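Ornithine decarboxylase (Entamoeba histolytica, PDB 4AIB) probably catalyses the pyridoxal phosphate-dependent decarboxylation of L-ornithine to putrescine, the entry step of polyamine biosynthesis, as a homodimer. Local coordinates at residues 24-36 / 379-386. Numbering follows the deposited sequence.
Sequences QPLGFWIFDTEGV and HVIYTLPL
Trp-29 and Phe-31 hold segment 379-386 through both their backbone N-H and C=O groups, the repeat of a parallel pair. Trp-29 N donates to Val-380 O at 2.8 Å, and Tyr-382 N returns a bond to Trp-29 O (2.8 Å). Phe-31 N then reaches Tyr-382 O, and Leu-384 N meets Phe-31 O. On the sheet face bearing Phe-28 and Ile-30, the Tyr-382 ring turns its edge toward the face of Phe-28 in an offset T-shaped stack, planes at 88° and centroids 5.5 Å apart. Phe-28 carries its CG between the backbone N and the carbonyl carbon (chi1 63°), which sets the ring across the tyrosine; CD1 lies 3.7 Å from Tyr-382 CD2. Further along this face, Ile-30 CG2 packs on Leu-384 CD1. On the opposite face, Ile-381 bridges Trp-29 and Phe-31, CG1 against Trp-29 CB at 3.8 Å and CG2 against Phe-31 CB. The pairing brings a strand from near the C-terminus beside one from near the N-terminus in the mixed beta-sheet domain that accompanies the pyridoxal-binding TIM barrel in this decarboxylase family. Strand 27-31 also pairs antiparallel with strand 267-281, so it sits between two partners, while helix 6-16 covers Phe-28, Ile-30 and Leu-384 through Leu-15 and Phe-11. Past the strand, Asp-32 N-caps helix 33-46: OD1 accepts a weak bond from Gly-35 N and also touches Leu-384 CD2, while OD2 is hydrogen-bonded to His-268 NE2. Leu-386 CD2 lies against Thr-33 CB, 3.5 Å away, on the first turn of that helix.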
ATOM      1  N   GLN A  24      -3.343  18.136 -18.677  1.00 44.44           N
ATOM      2  CA  GLN A  24      -4.156  17.012 -18.197  1.00 42.48           C
ATOM      3  C   GLN A  24      -3.582  16.336 -16.945  1.00 42.52           C
ATOM      4  O   GLN A  24      -2.391  16.019 -16.900  1.00 42.85           O
ATOM      5  CB  GLN A  24      -4.391  15.979 -19.311  1.00 41.43           C
ATOM      6  CG  GLN A  24      -3.134  15.327 -19.873  1.00 38.62           C
ATOM      7  CD  GLN A  24      -3.418  14.038 -20.623  1.00 36.47           C
ATOM      8  OE1 GLN A  24      -4.394  13.937 -21.368  1.00 34.55           O
ATOM      9  NE2 GLN A  24      -2.559  13.044 -20.431  1.00 34.90           N
ATOM     10  N   PRO A  25      -4.433  16.114 -15.923  1.00 42.18           N
ATOM     11  CA  PRO A  25      -3.992  15.447 -14.700  1.00 42.55           C
ATOM     12  C   PRO A  25      -3.901  13.932 -14.881  1.00 43.54           C
ATOM     13  O   PRO A  25      -4.284  13.411 -15.933  1.00 43.94           O
ATOM     14  CB  PRO A  25      -5.091  15.804 -13.699  1.00 41.05           C
ATOM     15  CG  PRO A  25      -6.316  15.953 -14.533  1.00 40.22           C
ATOM     16  CD  PRO A  25      -5.865  16.467 -15.873  1.00 40.54           C
ATOM     17  N   LEU A  26      -3.402  13.242 -13.858  1.00 42.83           N
ATOM     18  CA  LEU A  26      -3.274  11.784 -13.879  1.00 42.37           C
ATOM     19  C   LEU A  26      -4.631  11.096 -14.028  1.00 41.80           C
ATOM     20  O   LEU A  26      -4.732  10.029 -14.636  1.00 41.95           O
ATOM     21  CB  LEU A  26      -2.561  11.287 -12.616  1.00 44.13           C
ATOM     22  CG  LEU A  26      -1.137  11.783 -12.326  1.00 44.80           C
ATOM     23  CD1 LEU A  26      -0.718  11.396 -10.916  1.00 43.62           C
ATOM     24  CD2 LEU A  26      -0.130  11.265 -13.344  1.00 44.15           C
ATOM     25  N   GLY A  27      -5.667  11.721 -13.473  1.00 40.75           N
ATOM     26  CA  GLY A  27      -7.033  11.217 -13.576  1.00 39.43           C
ATOM     27  C   GLY A  27      -7.998  11.951 -12.667  1.00 37.71           C
ATOM     28  O   GLY A  27      -7.602  12.850 -11.921  1.00 37.50           O
ATOM     29  N   PHE A  28      -9.271  11.569 -12.736  1.00 36.34           N
ATOM     30  CA  PHE A  28     -10.301  12.124 -11.859  1.00 34.96           C
ATOM     31  C   PHE A  28     -11.393  11.105 -11.534  1.00 34.18           C
ATOM     32  O   PHE A  28     -11.655  10.190 -12.318  1.00 34.99           O
ATOM     33  CB  PHE A  28     -10.902  13.413 -12.446  1.00 34.27           C
ATOM     34  CG  PHE A  28     -11.625  13.220 -13.752  1.00 32.23           C
ATOM     35  CD1 PHE A  28     -12.983  12.909 -13.775  1.00 31.94           C
ATOM     36  CD2 PHE A  28     -10.956  13.372 -14.962  1.00 31.86           C
ATOM     37  CE1 PHE A  28     -13.652  12.737 -14.976  1.00 33.15           C
ATOM     38  CE2 PHE A  28     -11.622  13.203 -16.167  1.00 32.52           C
ATOM     39  CZ  PHE A  28     -12.972  12.888 -16.174  1.00 32.58           C
ATOM     40  N   TRP A  29     -12.021  11.277 -10.373  1.00 32.19           N
ATOM     41  CA  TRP A  29     -13.080  10.381  -9.913  1.00 30.19           C
ATOM     42  C   TRP A  29     -14.444  10.930 -10.217  1.00 30.09           C
ATOM     43  O   TRP A  29     -14.657  12.142 -10.176  1.00 29.07           O
ATOM     44  CB  TRP A  29     -12.951  10.137  -8.415  1.00 27.57           C
ATOM     45  CG  TRP A  29     -11.687   9.413  -8.012  1.00 27.22           C
ATOM     46  CD1 TRP A  29     -10.477   9.976  -7.612  1.00 27.95           C
ATOM     47  CD2 TRP A  29     -11.471   7.961  -7.948  1.00 28.56           C
ATOM     48  NE1 TRP A  29      -9.556   9.000  -7.317  1.00 28.27           N
ATOM     49  CE2 TRP A  29     -10.085   7.772  -7.495  1.00 27.98           C
ATOM     50  CE3 TRP A  29     -12.253   6.843  -8.209  1.00 26.43           C
ATOM     51  CZ2 TRP A  29      -9.535   6.510  -7.323  1.00 24.91           C
ATOM     52  CZ3 TRP A  29     -11.685   5.575  -8.031  1.00 25.97           C
ATOM     53  CH2 TRP A  29     -10.360   5.415  -7.598  1.00 23.83           C
ATOM     54  N   ILE A  30     -15.382  10.038 -10.529  1.00 31.23           N
ATOM     55  CA  ILE A  30     -16.785  10.414 -10.700  1.00 33.27           C
ATOM     56  C   ILE A  30     -17.626   9.767  -9.602  1.00 33.78           C
ATOM     57  O   ILE A  30     -17.695   8.540  -9.501  1.00 33.16           O
ATOM     58  CB  ILE A  30     -17.334  10.046 -12.099  1.00 20.00           C
ATOM     59  CG1 ILE A  30     -16.605  10.842 -13.190  1.00 20.00           C
ATOM     60  CG2 ILE A  30     -18.836  10.304 -12.172  1.00 20.00           C
ATOM     61  CD1 ILE A  30     -16.959  10.434 -14.607  1.00 20.00           C
ATOM     62  N   PHE A  31     -18.254  10.604  -8.779  1.00 35.19           N
ATOM     63  CA  PHE A  31     -19.069  10.129  -7.668  1.00 35.17           C
ATOM     64  C   PHE A  31     -20.499   9.826  -8.117  1.00 35.58           C
ATOM     65  O   PHE A  31     -21.298  10.737  -8.350  1.00 36.23           O
ATOM     66  CB  PHE A  31     -19.048  11.139  -6.512  1.00 35.98           C
ATOM     67  CG  PHE A  31     -19.744  10.659  -5.267  1.00 39.43           C
ATOM     68  CD1 PHE A  31     -19.312   9.514  -4.606  1.00 41.35           C
ATOM     69  CD2 PHE A  31     -20.824  11.362  -4.747  1.00 39.99           C
ATOM     70  CE1 PHE A  31     -19.951   9.073  -3.457  1.00 41.88           C
ATOM     71  CE2 PHE A  31     -21.468  10.927  -3.597  1.00 41.04           C
ATOM     72  CZ  PHE A  31     -21.029   9.780  -2.952  1.00 41.81           C
ATOM     73  N   ASP A  32     -20.800   8.536  -8.246  1.00 35.85           N
ATOM     74  CA  ASP A  32     -22.118   8.073  -8.667  1.00 34.51           C
ATOM     75  C   ASP A  32     -23.049   7.991  -7.462  1.00 33.43           C
ATOM     76  O   ASP A  32     -23.080   6.982  -6.754  1.00 31.94           O
ATOM     77  CB  ASP A  32     -22.007   6.710  -9.364  1.00 32.73           C
ATOM     78  CG  ASP A  32     -23.225   6.375 -10.218  1.00 31.98           C
ATOM     79  OD1 ASP A  32     -24.270   7.051 -10.098  1.00 31.38           O
ATOM     80  OD2 ASP A  32     -23.135   5.422 -11.021  1.00 31.66           O
ATOM     81  N   THR A  33     -23.801   9.065  -7.237  1.00 34.51           N
ATOM     82  CA  THR A  33     -24.715   9.163  -6.098  1.00 34.97           C
ATOM     83  C   THR A  33     -25.856   8.151  -6.212  1.00 37.59           C
ATOM     84  O   THR A  33     -26.233   7.524  -5.220  1.00 37.89           O
ATOM     85  CB  THR A  33     -25.288  10.589  -5.957  1.00 32.87           C
ATOM     86  OG1 THR A  33     -24.264  11.552  -6.228  1.00 31.64           O
ATOM     87  CG2 THR A  33     -25.844  10.821  -4.561  1.00 30.28           C
ATOM     88  N   GLU A  34     -26.388   7.991  -7.423  1.00 39.76           N
ATOM     89  CA  GLU A  34     -27.449   7.019  -7.696  1.00 41.08           C
ATOM     90  C   GLU A  34     -26.963   5.581  -7.546  1.00 39.88           C
ATOM     91  O   GLU A  34     -27.733   4.700  -7.162  1.00 40.08           O
ATOM     92  CB  GLU A  34     -28.031   7.225  -9.095  1.00 44.92           C
ATOM     93  CG  GLU A  34     -28.985   8.405  -9.213  1.00 53.04           C
ATOM     94  CD  GLU A  34     -29.765   8.408 -10.517  1.00 57.12           C
ATOM     95  OE1 GLU A  34     -30.257   7.334 -10.931  1.00 60.70           O
ATOM     96  OE2 GLU A  34     -29.894   9.491 -11.126  1.00 58.44           O
ATOM     97  N   GLY A  35     -25.686   5.356  -7.853  1.00 40.18           N
ATOM     98  CA  GLY A  35     -25.059   4.042  -7.713  1.00 38.36           C
ATOM     99  C   GLY A  35     -24.963   3.585  -6.268  1.00 36.61           C
ATOM    100  O   GLY A  35     -25.063   2.390  -5.979  1.00 37.14           O
ATOM    101  N   VAL A  36     -24.765   4.543  -5.364  1.00 34.72           N
ATOM    102  CA  VAL A  36     -24.743   4.272  -3.928  1.00 33.47           C
ATOM    103  C   VAL A  36     -26.157   3.967  -3.439  1.00 35.76           C
ATOM    104  O   VAL A  36     -26.373   2.981  -2.732  1.00 35.81           O
ATOM    105  CB  VAL A  36     -24.168   5.461  -3.125  1.00 31.45           C
ATOM    106  CG1 VAL A  36     -24.063   5.116  -1.645  1.00 30.01           C
ATOM    107  CG2 VAL A  36     -22.807   5.873  -3.663  1.00 28.93           C
ATOM    108  N   HIS A 379      -6.582  13.883  -9.174  1.00 67.80           N
ATOM    109  CA  HIS A 379      -7.303  13.145  -8.138  1.00 67.18           C
ATOM    110  C   HIS A 379      -8.489  13.913  -7.611  1.00 63.48           C
ATOM    111  O   HIS A 379      -8.887  13.753  -6.452  1.00 63.97           O
ATOM    112  CB  HIS A 379      -6.355  12.743  -7.008  1.00 71.28           C
ATOM    113  CG  HIS A 379      -5.654  13.910  -6.351  1.00 76.43           C
ATOM    114  ND1 HIS A 379      -4.538  14.464  -6.859  1.00 78.67           N
ATOM    115  CD2 HIS A 379      -5.952  14.620  -5.189  1.00 77.32           C
ATOM    116  CE1 HIS A 379      -4.139  15.478  -6.067  1.00 79.02           C
ATOM    117  NE2 HIS A 379      -5.006  15.573  -5.045  1.00 79.13           N
ATOM    118  N   VAL A 380      -9.067  14.753  -8.469  1.00 56.89           N
ATOM    119  CA  VAL A 380     -10.261  15.533  -8.140  1.00 49.75           C
ATOM    120  C   VAL A 380     -11.497  14.643  -8.281  1.00 46.40           C
ATOM    121  O   VAL A 380     -11.548  13.783  -9.161  1.00 45.11           O
ATOM    122  CB  VAL A 380     -10.401  16.772  -9.059  1.00 48.60           C
ATOM    123  CG1 VAL A 380     -11.513  17.693  -8.575  1.00 44.29           C
ATOM    124  CG2 VAL A 380      -9.088  17.538  -9.137  1.00 46.28           C
ATOM    125  N   ILE A 381     -12.482  14.848  -7.407  1.00 42.99           N
ATOM    126  CA  ILE A 381     -13.728  14.081  -7.446  1.00 39.38           C
ATOM    127  C   ILE A 381     -14.891  14.955  -7.925  1.00 37.61           C
ATOM    128  O   ILE A 381     -15.236  15.952  -7.286  1.00 37.37           O
ATOM    129  CB  ILE A 381     -14.063  13.451  -6.071  1.00 20.00           C
ATOM    130  CG1 ILE A 381     -12.869  12.646  -5.540  1.00 20.00           C
ATOM    131  CG2 ILE A 381     -15.306  12.573  -6.170  1.00 20.00           C
ATOM    132  CD1 ILE A 381     -12.902  12.385  -4.047  1.00 20.00           C
ATOM    133  N   TYR A 382     -15.479  14.572  -9.056  1.00 36.82           N
ATOM    134  CA  TYR A 382     -16.632  15.274  -9.621  1.00 35.43           C
ATOM    135  C   TYR A 382     -17.906  14.457  -9.418  1.00 33.32           C
ATOM    136  O   TYR A 382     -17.946  13.266  -9.734  1.00 33.97           O
ATOM    137  CB  TYR A 382     -16.426  15.550 -11.115  1.00 36.65           C
ATOM    138  CG  TYR A 382     -15.204  16.381 -11.444  1.00 38.99           C
ATOM    139  CD1 TYR A 382     -15.271  17.774 -11.481  1.00 39.19           C
ATOM    140  CD2 TYR A 382     -13.981  15.773 -11.734  1.00 40.56           C
ATOM    141  CE1 TYR A 382     -14.154  18.537 -11.786  1.00 41.32           C
ATOM    142  CE2 TYR A 382     -12.859  16.528 -12.038  1.00 43.73           C
ATOM    143  CZ  TYR A 382     -12.950  17.908 -12.064  1.00 43.64           C
ATOM    144  OH  TYR A 382     -11.837  18.658 -12.368  1.00 45.74           O
ATOM    145  N   THR A 383     -18.944  15.096  -8.888  1.00 29.84           N
ATOM    146  CA  THR A 383     -20.220  14.425  -8.650  1.00 26.72           C
ATOM    147  C   THR A 383     -21.010  14.296  -9.952  1.00 27.11           C
ATOM    148  O   THR A 383     -21.148  15.263 -10.705  1.00 26.50           O
ATOM    149  CB  THR A 383     -21.059  15.156  -7.578  1.00 25.78           C
ATOM    150  OG1 THR A 383     -20.248  15.408  -6.424  1.00 23.91           O
ATOM    151  CG2 THR A 383     -22.266  14.318  -7.162  1.00 23.44           C
ATOM    152  N   LEU A 384     -21.510  13.088 -10.208  1.00 27.44           N
ATOM    153  CA  LEU A 384     -22.319  12.797 -11.389  1.00 28.24           C
ATOM    154  C   LEU A 384     -23.672  13.511 -11.314  1.00 29.41           C
ATOM    155  O   LEU A 384     -24.343  13.457 -10.278  1.00 32.01           O
ATOM    156  CB  LEU A 384     -22.518  11.282 -11.532  1.00 26.37           C
ATOM    157  CG  LEU A 384     -23.174  10.718 -12.798  1.00 27.29           C
ATOM    158  CD1 LEU A 384     -22.211  10.723 -13.975  1.00 26.80           C
ATOM    159  CD2 LEU A 384     -23.688   9.309 -12.544  1.00 25.25           C
ATOM    160  N   PRO A 385     -24.069  14.189 -12.409  1.00 29.46           N
ATOM    161  CA  PRO A 385     -25.350  14.898 -12.480  1.00 29.03           C
ATOM    162  C   PRO A 385     -26.546  13.952 -12.424  1.00 28.72           C
ATOM    163  O   PRO A 385     -26.507  12.861 -13.003  1.00 26.28           O
ATOM    164  CB  PRO A 385     -25.292  15.598 -13.843  1.00 25.76           C
ATOM    165  CG  PRO A 385     -24.298  14.824 -14.637  1.00 28.15           C
ATOM    166  CD  PRO A 385     -23.277  14.375 -13.638  1.00 29.12           C
ATOM    167  N   LEU A 386     -27.598  14.381 -11.732  1.00 29.44           N
ATOM    168  CA  LEU A 386     -28.811  13.581 -11.563  1.00 29.42           C
ATOM    169  C   LEU A 386     -30.025  14.472 -11.344  1.00 26.59           C
ATOM    170  O   LEU A 386     -29.916  15.529 -10.725  1.00  2.00           O
ATOM    171  CB  LEU A 386     -28.651  12.593 -10.398  1.00 20.00           C
ATOM    172  CG  LEU A 386     -28.025  13.091  -9.089  1.00 20.00           C
ATOM    173  CD1 LEU A 386     -29.078  13.400  -8.035  1.00 20.00           C
ATOM    174  CD2 LEU A 386     -27.021  12.074  -8.574  1.00 20.00           C
TER